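Local coordinates for protein glycerophosphodiester phosphodiesterase (Parabacteroides distasonis, PDB 3NO3) that belongs to the glycerophosphoryl diester phosphodiesterase family, adopts a TIM-barrel fold and carries a magnesium ion held by acidic residues, at residues V42-D47 with P110-D115; S163-K168 with K193-T198; T203-K208 with I221-P226. All blocks are in the same frame, centred on the assembly; numbering follows the deposited sequence.

Interaction 1: residues V42-D47 with P110-D115; sequences VHLTAD and PERNRD
R112, in the first turn of helix 110-126, reaches across to L44, T45 and A46 where strand 37-44 of the TIM barrel runs into a loop. Its CG is anti to the backbone N (chi1 -168°), and a bend at chi2 turns CD. The flat guanidinium lies against L44. The CD2 methyl of L44 sits over the centre of one face, 3.5 Å from R112 CZ. The two side chains cross at about a right angle. T45 O comes to the edge, near the guanidinium plane. It is 2.9 Å from R112 NH2, but the angle is too poor for a hydrogen bond. A water makes the sound polar link. It accepts from R112 NH2 at 2.9 Å and donates to L44 O at 2.7 Å. R112 NH2 also bonds N48 OD1, in the same loop. T45 itself is tied back: its OG1 donates to D47 OD1 at 2.6 Å. One turn further along the helix, D115 lies beside the same leucine. Its carboxylate turns to R118, with which it forms a salt bridge. It meets L44 through its backbone, with D115 C 4.4 Å from L44 CD2.

Interaction 2: residues S163-K168 with K193-T198; sequences SPMELK and KVLGMT
K168 NZ donates to L195 O at 2.7 Å, almost along the C=O axis (169°). K168 was deposited in two conformers; the bond holds for the one given and is less certain for that reason. Its CG is anti to the backbone N, and the chain bends at chi2 and again at chi4. On the way its methylenes pass L195, the two side chains running in opposite directions, with K168 CG 3.9 Å from L195 CD2.

L195 has the largest share of the buried surface. Its CD1 methyl presses on the backbone of the first helical turn, 3.4 Å from M165 N, and also touches P164 CB. Its CD2 meets the terminal methyl of M165, with M165 CE at 3.6 Å. M165 is a selenomethionine; it starts away from L195, then bends at chi2 and chi3 and crosses it at about a right angle. M197, also a selenomethionine with two deposited conformers, approaches the same helix. In the conformer given, its SE lies 3.4 Å from P164 O, and its CE lies 4.0 Å from L167 CB.

Both chain segments are shaped by helix ends. S163 is the N-cap of helix 164-169 and forms a capping box with E166: E166 N donates to S163 OG, and S163 N donates to the anti lone pair of E166 OE1. G196, with positive phi (68°), closes helix 188-194 in a Schellman motif, and G196 N bonds K193 O at 3.1 Å.

The contact thus joins the start of one helix to the end of another on the outside of the barrel. P164 also packs on W188, D191 and C192 of helix 188-194. L167 leans on L175 and Y177 of strand 174-178, to which T198 is paired through its backbone bond with L175.

Interaction 3: residues T203-K208 with I221-P226; sequences TVDDPK and ITTDLP
D205 crosses both T223 and D224 obliquely, in a contact within the beta-alpha-beta unit formed by strand 198-202, helix 207-216 and strand 220-223 of the TIM barrel. D205 OD1 accepts from D224 N at 2.8 Å. The N-H arrives on the syn side, 26° out of the carboxylate plane. D205 OD1 is also 3.1 Å from T223 OG1. That hydroxyl is anti to its own backbone N (chi1 178°), which turns it to the loop that follows strand 198-202. The one proton of T223 OG1 can go to V204 O, at 2.8 Å, or to D205 OD1; the choice is not settled. T223 OG1 also accepts from L225 N at 2.9 Å, an ST turn.

The carboxylates of D205 and D224 are turned 42° against each other. Their OD2 atoms are 3.5 Å apart, a close approach of like charges. H10 ND1 and W14 NE1 both bond D224 OD1 and hold it. The CG2 methyl of T203 lies by D224 OD2. L225 CD1 touches D205 O. V204 rests its CB on I221 CG2, and the backbone completes the join: V204 N donates to T222 O at 2.9 Å.

All three contacts belong to one TIM barrel and none touches another. Interactions 1 and 3 reach the same sheet from opposite sides of the chain's centre, with centres about 30 Å apart and nearest atoms about 13 Å. Interaction 2 lies among the outer helices; its nearest atoms are about 9 Å from interaction 3 and about 15 Å from interaction 1. A magnesium ion is bound by E39, D41 and E103. Interaction 1 continues straight from D41, and V42 bonds E103 through the backbone. In interaction 3 the T222 side chain is about 7 Å from a magnesium ion and about 4 Å from a glycerol, probably from the crystallisation liquor.

Interaction 1: residues V42-D47 with P110-D115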
ATOM      1  N   VAL A  42      -6.615  -3.596   3.301  1.00 13.81           N
ATOM      2  CA  VAL A  42      -7.698  -3.367   4.273  1.00 12.47           C
ATOM      3  C   VAL A  42      -9.083  -3.666   3.668  1.00 13.31           C
ATOM      4  O   VAL A  42      -9.376  -3.218   2.566  1.00 11.88           O
ATOM      5  CB  VAL A  42      -7.636  -1.953   4.801  1.00 13.00           C
ATOM      6  CG1 VAL A  42      -8.778  -1.703   5.883  1.00 11.03           C
ATOM      7  CG2 VAL A  42      -6.218  -1.649   5.373  1.00 12.90           C
ATOM      8  N   HIS A  43      -9.904  -4.434   4.405  1.00 13.40           N
ATOM      9  CA  HIS A  43     -11.322  -4.674   4.095  1.00 13.87           C
ATOM     10  C   HIS A  43     -12.211  -4.189   5.255  1.00 13.54           C
ATOM     11  O   HIS A  43     -11.803  -4.225   6.417  1.00 14.59           O
ATOM     12  CB  HIS A  43     -11.626  -6.152   4.011  1.00 13.43           C
ATOM     13  CG  HIS A  43     -10.860  -6.914   2.992  1.00 12.59           C
ATOM     14  ND1 HIS A  43     -11.398  -7.257   1.775  1.00 12.71           N
ATOM     15  CD2 HIS A  43      -9.644  -7.510   3.054  1.00 12.60           C
ATOM     16  CE1 HIS A  43     -10.518  -7.977   1.103  1.00 12.95           C
ATOM     17  NE2 HIS A  43      -9.440  -8.134   1.850  1.00 14.07           N
ATOM     18  N   LEU A  44     -13.437  -3.849   4.916  1.00 13.09           N
ATOM     19  CA  LEU A  44     -14.539  -3.560   5.801  1.00 12.83           C
ATOM     20  C   LEU A  44     -15.437  -4.822   5.889  1.00 13.49           C
ATOM     21  O   LEU A  44     -15.986  -5.305   4.862  1.00 13.96           O
ATOM     22  CB  LEU A  44     -15.346  -2.345   5.291  1.00 12.86           C
ATOM     23  CG  LEU A  44     -16.315  -1.694   6.282  1.00 15.68           C
ATOM     24  CD1 LEU A  44     -15.579  -1.079   7.525  1.00 11.15           C
ATOM     25  CD2 LEU A  44     -17.223  -0.626   5.526  1.00  9.11           C
ATOM     26  N   THR A  45     -15.600  -5.338   7.111  1.00 12.66           N
ATOM     27  CA  THR A  45     -16.492  -6.473   7.386  1.00 13.13           C
ATOM     28  C   THR A  45     -17.963  -6.006   7.255  1.00 14.39           C
ATOM     29  O   THR A  45     -18.226  -4.801   7.173  1.00 13.63           O
ATOM     30  CB  THR A  45     -16.248  -7.083   8.773  1.00 13.68           C
ATOM     31  OG1 THR A  45     -16.674  -6.152   9.793  1.00 12.37           O
ATOM     32  CG2 THR A  45     -14.740  -7.525   8.981  1.00 13.44           C
ATOM     33  N   ALA A  46     -18.887  -6.967   7.201  1.00 14.43           N
ATOM     34  CA  ALA A  46     -20.332  -6.711   7.117  1.00 15.78           C
ATOM     35  C   ALA A  46     -20.821  -5.734   8.191  1.00 15.68           C
ATOM     36  O   ALA A  46     -21.667  -4.850   7.928  1.00 14.89           O
ATOM     37  CB  ALA A  46     -21.129  -8.059   7.224  1.00 16.12           C
ATOM     38  N   ASP A  47     -20.276  -5.925   9.396  1.00 15.63           N
ATOM     39  CA  ASP A  47     -20.532  -5.080  10.557  1.00 16.67           C
ATOM     40  C   ASP A  47     -19.567  -3.906  10.758  1.00 15.94           C
ATOM     41  O   ASP A  47     -19.455  -3.381  11.870  1.00 15.13           O
ATOM     42  CB  ASP A  47     -20.706  -5.957  11.842  1.00 16.84           C
ATOM     43  CG  ASP A  47     -19.455  -6.679  12.281  1.00 18.66           C
ATOM     44  OD1 ASP A  47     -18.556  -6.988  11.458  1.00 17.28           O
ATOM     45  OD2 ASP A  47     -19.359  -6.962  13.507  1.00 18.63           O
ATOM     46  N   PRO A 110     -20.214   1.307  -5.493  1.00 14.55           N
ATOM     47  CA  PRO A 110     -19.552   2.600  -5.246  1.00 14.14           C
ATOM     48  C   PRO A 110     -19.840   3.168  -3.828  1.00 14.98           C
ATOM     49  O   PRO A 110     -18.900   3.599  -3.149  1.00 14.12           O
ATOM     50  CB  PRO A 110     -20.163   3.475  -6.320  1.00 15.68           C
ATOM     51  CG  PRO A 110     -20.323   2.488  -7.481  1.00 15.83           C
ATOM     52  CD  PRO A 110     -20.910   1.313  -6.795  1.00 15.09           C
ATOM     53  N   GLU A 111     -21.106   3.123  -3.402  1.00 14.96           N
ATOM     54  CA  GLU A 111     -21.473   3.581  -2.044  1.00 16.28           C
ATOM     55  C   GLU A 111     -20.742   2.837  -0.916  1.00 15.76           C
ATOM     56  O   GLU A 111     -20.260   3.484   0.022  1.00 15.62           O
ATOM     57  CB  GLU A 111     -22.982   3.598  -1.857  1.00 17.89           C
ATOM     58  CG  GLU A 111     -23.611   4.716  -2.667  1.00 22.17           C
ATOM     59  CD  GLU A 111     -25.132   4.844  -2.570  1.00 27.61           C
ATOM     60  OE1 GLU A 111     -25.911   3.852  -2.550  1.00 26.12           O
ATOM     61  OE2 GLU A 111     -25.557   6.011  -2.543  1.00 32.96           O
ATOM     62  N   ARG A 112     -20.548   1.524  -1.046  1.00 14.21           N
ATOM     63  CA  ARG A 112     -19.795   0.758  -0.033  1.00 14.36           C
ATOM     64  C   ARG A 112     -18.319   1.098  -0.015  1.00 14.21           C
ATOM     65  O   ARG A 112     -17.707   1.207   1.087  1.00 14.90           O
ATOM     66  CB  ARG A 112     -20.026  -0.753  -0.186  1.00 14.02           C
ATOM     67  CG  ARG A 112     -19.534  -1.612   0.945  1.00 13.44           C
ATOM     68  CD  ARG A 112     -20.175  -1.254   2.294  1.00 13.59           C
ATOM     69  NE  ARG A 112     -19.850  -2.262   3.285  1.00 14.78           N
ATOM     70  CZ  ARG A 112     -20.179  -2.152   4.558  1.00 14.04           C
ATOM     71  NH1 ARG A 112     -20.893  -1.107   4.988  1.00 14.69           N
ATOM     72  NH2 ARG A 112     -19.850  -3.117   5.380  1.00 15.28           N
ATOM     73  N   ASN A 113     -17.737   1.312  -1.194  1.00 13.77           N
ATOM     74  CA  ASN A 113     -16.374   1.833  -1.268  1.00 12.81           C
ATOM     75  C   ASN A 113     -16.227   3.170  -0.586  1.00 14.29           C
ATOM     76  O   ASN A 113     -15.228   3.359   0.138  1.00 12.70           O
ATOM     77  CB  ASN A 113     -15.861   1.901  -2.695  1.00 12.51           C
ATOM     78  CG  ASN A 113     -15.468   0.534  -3.208  1.00 13.25           C
ATOM     79  OD1 ASN A 113     -14.438   0.029  -2.800  1.00 13.16           O
ATOM     80  ND2 ASN A 113     -16.292  -0.079  -4.066  1.00 12.58           N
ATOM     81  N   ARG A 114     -17.213   4.063  -0.755  1.00 14.36           N
ATOM     82  CA  ARG A 114     -17.181   5.350  -0.039  1.00 16.09           C
ATOM     83  C   ARG A 114     -17.253   5.215   1.456  1.00 16.22           C
ATOM     84  O   ARG A 114     -16.508   5.902   2.197  1.00 16.44           O
ATOM     85  CB  ARG A 114     -18.278   6.286  -0.501  1.00 15.90           C
ATOM     86  CG  ARG A 114     -18.005   6.779  -1.896  1.00 21.52           C
ATOM     87  CD  ARG A 114     -18.908   7.972  -2.297  1.00 28.65           C
ATOM     88  NE  ARG A 114     -20.068   7.499  -3.037  1.00 37.15           N
ATOM     89  CZ  ARG A 114     -20.126   7.231  -4.354  1.00 40.16           C
ATOM     90  NH1 ARG A 114     -19.069   7.369  -5.177  1.00 42.83           N
ATOM     91  NH2 ARG A 114     -21.268   6.792  -4.852  1.00 40.17           N
ATOM     92  N   ASP A 115     -18.146   4.334   1.907  1.00 16.96           N
ATOM     93  CA  ASP A 115     -18.247   4.029   3.329  1.00 16.89           C
ATOM     94  C   ASP A 115     -16.950   3.448   3.917  1.00 14.79           C
ATOM     95  O   ASP A 115     -16.527   3.902   4.972  1.00 14.86           O
ATOM     96  CB  ASP A 115     -19.408   3.123   3.640  1.00 18.52           C
ATOM     97  CG  ASP A 115     -20.773   3.773   3.382  1.00 21.68           C
ATOM     98  OD1 ASP A 115     -20.949   4.994   3.453  1.00 30.36           O
ATOM     99  OD2 ASP A 115     -21.683   3.000   3.087  1.00 28.05           O
TER
HETATM  100  O   HOH W   1     -18.349  -4.911   3.654  1.00 14.03           O

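Interaction 2: residues S163-K168 with K193-T198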
ATOM      1  N   SER A 163      -3.661   7.930 -17.586  1.00 23.76           N
ATOM      2  CA  SER A 163      -2.378   8.602 -17.753  1.00 24.19           C
ATOM      3  C   SER A 163      -2.147   9.508 -16.550  1.00 24.27           C
ATOM      4  O   SER A 163      -3.102   9.835 -15.829  1.00 22.23           O
ATOM      5  CB  SER A 163      -2.390   9.448 -19.013  1.00 25.64           C
ATOM      6  OG  SER A 163      -3.247  10.575 -18.838  1.00 25.37           O
ATOM      7  N   PRO A 164      -0.883   9.914 -16.311  1.00 25.57           N
ATOM      8  CA  PRO A 164      -0.659  10.853 -15.190  1.00 25.49           C
ATOM      9  C   PRO A 164      -1.475  12.147 -15.290  1.00 26.60           C
ATOM     10  O   PRO A 164      -2.021  12.598 -14.283  1.00 26.89           O
ATOM     11  CB  PRO A 164       0.834  11.131 -15.287  1.00 26.37           C
ATOM     12  CG  PRO A 164       1.381   9.855 -15.809  1.00 27.06           C
ATOM     13  CD  PRO A 164       0.398   9.437 -16.868  1.00 26.48           C
HETATM   14  N   MSE A 165      -1.591  12.691 -16.493  1.00 27.27           N
HETATM   15  CA  MSE A 165      -2.408  13.862 -16.717  1.00 28.87           C
HETATM   16  C   MSE A 165      -3.836  13.628 -16.272  1.00 27.93           C
HETATM   17  O   MSE A 165      -4.390  14.467 -15.554  1.00 27.17           O
HETATM   18  CB  MSE A 165      -2.361  14.254 -18.190  1.00 31.07           C
HETATM   19  CG  MSE A 165      -3.268  15.409 -18.604  1.00 37.22           C
HETATM   20 SE   MSE A 165      -2.944  17.063 -17.585  0.75 49.82          SE
HETATM   21  CE  MSE A 165      -1.067  17.154 -18.082  1.00 24.43           C
ATOM     22  N   GLU A 166      -4.411  12.487 -16.656  1.00 26.42           N
ATOM     23  CA  GLU A 166      -5.782  12.140 -16.284  1.00 25.41           C
ATOM     24  C   GLU A 166      -5.906  11.997 -14.762  1.00 23.79           C
ATOM     25  O   GLU A 166      -6.850  12.504 -14.152  1.00 23.08           O
ATOM     26  CB  GLU A 166      -6.237  10.844 -16.997  1.00 25.16           C
ATOM     27  CG  GLU A 166      -6.501  11.027 -18.509  1.00 28.48           C
ATOM     28  CD  GLU A 166      -6.767   9.714 -19.222  1.00 31.06           C
ATOM     29  OE1 GLU A 166      -6.004   8.746 -19.005  1.00 28.63           O
ATOM     30  OE2 GLU A 166      -7.754   9.648 -19.986  1.00 34.63           O
ATOM     31  N   LEU A 167      -4.921  11.352 -14.159  1.00 21.46           N
ATOM     32  CA  LEU A 167      -4.901  11.225 -12.704  1.00 21.07           C
ATOM     33  C   LEU A 167      -4.781  12.570 -11.973  1.00 20.86           C
ATOM     34  O   LEU A 167      -5.517  12.824 -10.990  1.00 20.13           O
ATOM     35  CB  LEU A 167      -3.781  10.280 -12.281  1.00 19.77           C
ATOM     36  CG  LEU A 167      -3.894   8.779 -12.585  1.00 21.67           C
ATOM     37  CD1 LEU A 167      -2.600   8.034 -12.138  1.00 19.13           C
ATOM     38  CD2 LEU A 167      -5.124   8.192 -11.873  1.00 18.22           C
ATOM     39  N   LYS A 168      -3.911  13.448 -12.466  1.00 22.08           N
ATOM     40  CA  LYS A 168      -3.697  14.755 -11.842  0.50 22.77           C
ATOM     41  C   LYS A 168      -4.989  15.554 -11.844  1.00 22.89           C
ATOM     42  O   LYS A 168      -5.301  16.172 -10.854  1.00 21.97           O
ATOM     43  CB  LYS A 168      -2.584  15.533 -12.556  0.50 23.83           C
ATOM     44  CG  LYS A 168      -2.148  16.835 -11.872  0.50 24.26           C
ATOM     45  CD  LYS A 168      -1.588  16.621 -10.513  0.50 23.82           C
ATOM     46  CE  LYS A 168      -1.163  17.937  -9.933  0.50 25.22           C
ATOM     47  NZ  LYS A 168       0.102  17.800  -9.204  0.50 26.44           N
ATOM     48  N   LYS A 193       6.784  13.191 -12.817  1.00 27.42           N
ATOM     49  CA  LYS A 193       7.748  14.199 -12.359  1.00 29.34           C
ATOM     50  C   LYS A 193       7.301  15.606 -12.807  1.00 29.96           C
ATOM     51  O   LYS A 193       7.174  16.497 -11.984  1.00 29.76           O
ATOM     52  CB  LYS A 193       9.158  13.875 -12.853  1.00 30.56           C
ATOM     53  CG  LYS A 193      10.333  14.752 -12.328  1.00 34.27           C
ATOM     54  CD  LYS A 193      11.538  14.748 -13.299  1.00 35.50           C
ATOM     55  N   VAL A 194       7.000  15.759 -14.089  1.00 29.86           N
ATOM     56  CA  VAL A 194       6.595  17.053 -14.651  1.00 30.81           C
ATOM     57  C   VAL A 194       5.326  17.576 -13.958  1.00 29.84           C
ATOM     58  O   VAL A 194       5.242  18.774 -13.632  1.00 31.13           O
ATOM     59  CB  VAL A 194       6.432  16.962 -16.187  1.00 30.72           C
ATOM     60  CG1 VAL A 194       5.882  18.266 -16.755  1.00 32.50           C
ATOM     61  CG2 VAL A 194       7.806  16.599 -16.845  1.00 31.21           C
ATOM     62  N   LEU A 195       4.395  16.655 -13.673  1.00 28.28           N
ATOM     63  CA  LEU A 195       3.130  16.973 -13.003  1.00 27.14           C
ATOM     64  C   LEU A 195       3.180  17.132 -11.469  1.00 26.86           C
ATOM     65  O   LEU A 195       2.151  17.433 -10.865  1.00 26.40           O
ATOM     66  CB  LEU A 195       2.057  15.944 -13.413  1.00 26.10           C
ATOM     67  CG  LEU A 195       1.476  16.085 -14.823  1.00 26.48           C
ATOM     68  CD1 LEU A 195       0.876  14.736 -15.277  1.00 23.89           C
ATOM     69  CD2 LEU A 195       0.428  17.215 -14.837  1.00 24.96           C
ATOM     70  N   GLY A 196       4.346  17.001 -10.842  1.00 26.07           N
ATOM     71  CA  GLY A 196       4.441  17.083  -9.393  1.00 26.29           C
ATOM     72  C   GLY A 196       3.777  15.923  -8.638  1.00 25.70           C
ATOM     73  O   GLY A 196       3.332  16.108  -7.507  1.00 26.14           O
HETATM   74  N   MSE A 197       3.727  14.746  -9.264  1.00 24.40           N
HETATM   75  CA  MSE A 197       3.136  13.536  -8.690  0.60 23.64           C
HETATM   76  C   MSE A 197       4.247  12.534  -8.457  1.00 22.61           C
HETATM   77  O   MSE A 197       5.288  12.649  -9.050  1.00 24.20           O
HETATM   78  CB  MSE A 197       2.156  12.849  -9.656  0.60 22.82           C
HETATM   79  CG  MSE A 197       1.460  13.725 -10.600  0.60 25.41           C
HETATM   80 SE   MSE A 197       0.282  12.742 -11.739  0.45 22.63          SE
HETATM   81  CE  MSE A 197      -1.015  12.387 -10.320  0.60 17.17           C
ATOM     82  N   THR A 198       3.975  11.532  -7.640  1.00 21.49           N
ATOM     83  CA  THR A 198       4.879  10.377  -7.457  1.00 20.44           C
ATOM     84  C   THR A 198       4.547   9.162  -8.365  1.00 20.06           C
ATOM     85  O   THR A 198       3.395   8.960  -8.791  1.00 19.14           O
ATOM     86  CB  THR A 198       4.964   9.934  -6.006  1.00 19.80           C
ATOM     87  OG1 THR A 198       3.684   9.455  -5.558  1.00 17.94           O
ATOM     88  CG2 THR A 198       5.454  11.100  -5.173  1.00 18.77           C
TER

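Interaction 3: residues T203-K208 with I221-P226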
ATOM      1  N   THR A 203       4.661  -5.633  -8.473  1.00 22.93           N
ATOM      2  CA  THR A 203       5.380  -5.983  -7.257  1.00 23.43           C
ATOM      3  C   THR A 203       6.691  -6.471  -7.852  1.00 24.67           C
ATOM      4  O   THR A 203       6.674  -7.442  -8.585  1.00 25.92           O
ATOM      5  CB  THR A 203       4.601  -7.029  -6.449  1.00 23.25           C
ATOM      6  OG1 THR A 203       3.415  -6.390  -5.945  1.00 22.63           O
ATOM      7  CG2 THR A 203       5.388  -7.514  -5.260  1.00 21.87           C
ATOM      8  N   VAL A 204       7.788  -5.736  -7.652  1.00 24.77           N
ATOM      9  CA  VAL A 204       9.020  -5.984  -8.438  1.00 25.86           C
ATOM     10  C   VAL A 204      10.049  -6.726  -7.619  1.00 27.38           C
ATOM     11  O   VAL A 204      10.564  -6.154  -6.663  1.00 26.82           O
ATOM     12  CB  VAL A 204       9.611  -4.680  -8.976  1.00 26.43           C
ATOM     13  CG1 VAL A 204      10.890  -4.997  -9.775  1.00 26.30           C
ATOM     14  CG2 VAL A 204       8.567  -4.009  -9.871  1.00 23.11           C
ATOM     15  N   ASP A 205      10.310  -7.990  -7.985  1.00 29.22           N
ATOM     16  CA  ASP A 205      11.217  -8.889  -7.244  1.00 30.82           C
ATOM     17  C   ASP A 205      12.492  -9.333  -8.003  1.00 32.82           C
ATOM     18  O   ASP A 205      13.482  -9.708  -7.364  1.00 34.37           O
ATOM     19  CB  ASP A 205      10.423 -10.124  -6.763  1.00 31.40           C
ATOM     20  CG  ASP A 205       9.239  -9.758  -5.842  1.00 32.30           C
ATOM     21  OD1 ASP A 205       9.200  -8.648  -5.279  1.00 32.52           O
ATOM     22  OD2 ASP A 205       8.314 -10.585  -5.697  1.00 37.54           O
ATOM     23  N   ASP A 206      12.484  -9.265  -9.332  1.00 33.91           N
ATOM     24  CA  ASP A 206      13.634  -9.666 -10.160  0.55 35.06           C
ATOM     25  C   ASP A 206      14.689  -8.538 -10.113  1.00 35.79           C
ATOM     26  O   ASP A 206      14.349  -7.362 -10.327  1.00 35.26           O
ATOM     27  CB  ASP A 206      13.170  -9.922 -11.600  0.55 35.35           C
ATOM     28  CG  ASP A 206      14.332 -10.128 -12.577  0.55 36.88           C
ATOM     29  OD1 ASP A 206      14.966 -11.207 -12.555  0.55 39.30           O
ATOM     30  OD2 ASP A 206      14.579  -9.219 -13.386  0.55 35.83           O
ATOM     31  N   PRO A 207      15.977  -8.855  -9.798  1.00 36.93           N
ATOM     32  CA  PRO A 207      17.005  -7.777  -9.779  1.00 37.25           C
ATOM     33  C   PRO A 207      17.221  -6.951 -11.049  1.00 37.18           C
ATOM     34  O   PRO A 207      17.501  -5.756 -10.930  1.00 37.31           O
ATOM     35  CB  PRO A 207      18.297  -8.533  -9.443  1.00 39.05           C
ATOM     36  CG  PRO A 207      17.807  -9.564  -8.499  1.00 39.95           C
ATOM     37  CD  PRO A 207      16.501 -10.053  -9.120  1.00 37.75           C
ATOM     38  N   LYS A 208      17.088  -7.553 -12.230  1.00 37.27           N
ATOM     39  CA  LYS A 208      17.236  -6.829 -13.516  1.00 37.80           C
ATOM     40  C   LYS A 208      16.092  -5.798 -13.674  1.00 35.69           C
ATOM     41  O   LYS A 208      16.314  -4.641 -14.061  1.00 35.36           O
ATOM     42  CB  LYS A 208      17.265  -7.821 -14.702  1.00 39.03           C
ATOM     43  CG  LYS A 208      17.687  -7.224 -16.042  1.00 42.43           C
ATOM     44  N   ILE A 221       9.605   1.701  -5.273  1.00 22.57           N
ATOM     45  CA  ILE A 221       9.472   0.325  -5.707  1.00 22.31           C
ATOM     46  C   ILE A 221       8.759  -0.469  -4.588  1.00 21.21           C
ATOM     47  O   ILE A 221       9.233  -0.459  -3.449  1.00 23.03           O
ATOM     48  CB  ILE A 221      10.817  -0.300  -5.988  1.00 22.04           C
ATOM     49  CG1 ILE A 221      11.399   0.200  -7.332  1.00 24.54           C
ATOM     50  CG2 ILE A 221      10.704  -1.829  -6.058  1.00 22.32           C
ATOM     51  CD1 ILE A 221      12.854  -0.308  -7.547  1.00 24.41           C
ATOM     52  N   THR A 222       7.660  -1.136  -4.939  1.00 19.86           N
ATOM     53  CA  THR A 222       6.896  -2.010  -4.047  1.00 19.14           C
ATOM     54  C   THR A 222       7.343  -3.422  -4.342  1.00 19.74           C
ATOM     55  O   THR A 222       7.261  -3.883  -5.486  1.00 20.64           O
ATOM     56  CB  THR A 222       5.368  -1.844  -4.229  1.00 19.08           C
ATOM     57  OG1 THR A 222       5.005  -0.524  -3.840  1.00 17.90           O
ATOM     58  CG2 THR A 222       4.567  -2.859  -3.356  1.00 17.16           C
ATOM     59  N   THR A 223       7.856  -4.112  -3.333  1.00 20.86           N
ATOM     60  CA  THR A 223       8.548  -5.387  -3.563  1.00 21.52           C
ATOM     61  C   THR A 223       8.337  -6.374  -2.419  1.00 21.59           C
ATOM     62  O   THR A 223       8.185  -5.962  -1.268  1.00 19.81           O
ATOM     63  CB  THR A 223      10.087  -5.144  -3.745  1.00 22.24           C
ATOM     64  OG1 THR A 223      10.771  -6.401  -3.920  1.00 22.66           O
ATOM     65  CG2 THR A 223      10.672  -4.410  -2.547  1.00 22.70           C
ATOM     66  N   ASP A 224       8.372  -7.670  -2.755  1.00 22.48           N
ATOM     67  CA  ASP A 224       8.458  -8.759  -1.742  1.00 22.50           C
ATOM     68  C   ASP A 224       9.883  -9.079  -1.293  1.00 23.50           C
ATOM     69  O   ASP A 224      10.037  -9.932  -0.424  1.00 23.42           O
ATOM     70  CB  ASP A 224       7.799 -10.053  -2.254  1.00 22.25           C
ATOM     71  CG  ASP A 224       6.281  -9.912  -2.480  1.00 23.91           C
ATOM     72  OD1 ASP A 224       5.616  -9.104  -1.782  1.00 20.81           O
ATOM     73  OD2 ASP A 224       5.752 -10.647  -3.348  1.00 24.09           O
ATOM     74  N   LEU A 225      10.901  -8.458  -1.897  1.00 24.17           N
ATOM     75  CA  LEU A 225      12.320  -8.645  -1.509  1.00 25.58           C
ATOM     76  C   LEU A 225      12.948  -7.279  -1.200  1.00 25.67           C
ATOM     77  O   LEU A 225      13.854  -6.847  -1.904  1.00 25.81           O
ATOM     78  CB  LEU A 225      13.084  -9.377  -2.635  1.00 27.21           C
ATOM     79  CG  LEU A 225      12.619 -10.816  -2.968  1.00 28.79           C
ATOM     80  CD1 LEU A 225      13.343 -11.390  -4.231  1.00 32.89           C
ATOM     81  CD2 LEU A 225      12.852 -11.763  -1.811  1.00 29.33           C
ATOM     82  N   PRO A 226      12.449  -6.590  -0.138  1.00 24.49           N
ATOM     83  CA  PRO A 226      12.880  -5.196   0.120  1.00 25.36           C
ATOM     84  C   PRO A 226      14.394  -5.021   0.402  1.00 25.95           C
ATOM     85  O   PRO A 226      14.974  -4.016  -0.024  1.00 26.67           O
ATOM     86  CB  PRO A 226      12.039  -4.780   1.335  1.00 23.61           C
ATOM     87  CG  PRO A 226      11.609  -6.035   1.964  1.00 22.83           C
ATOM     88  CD  PRO A 226      11.428  -7.005   0.834  1.00 23.33           C
TER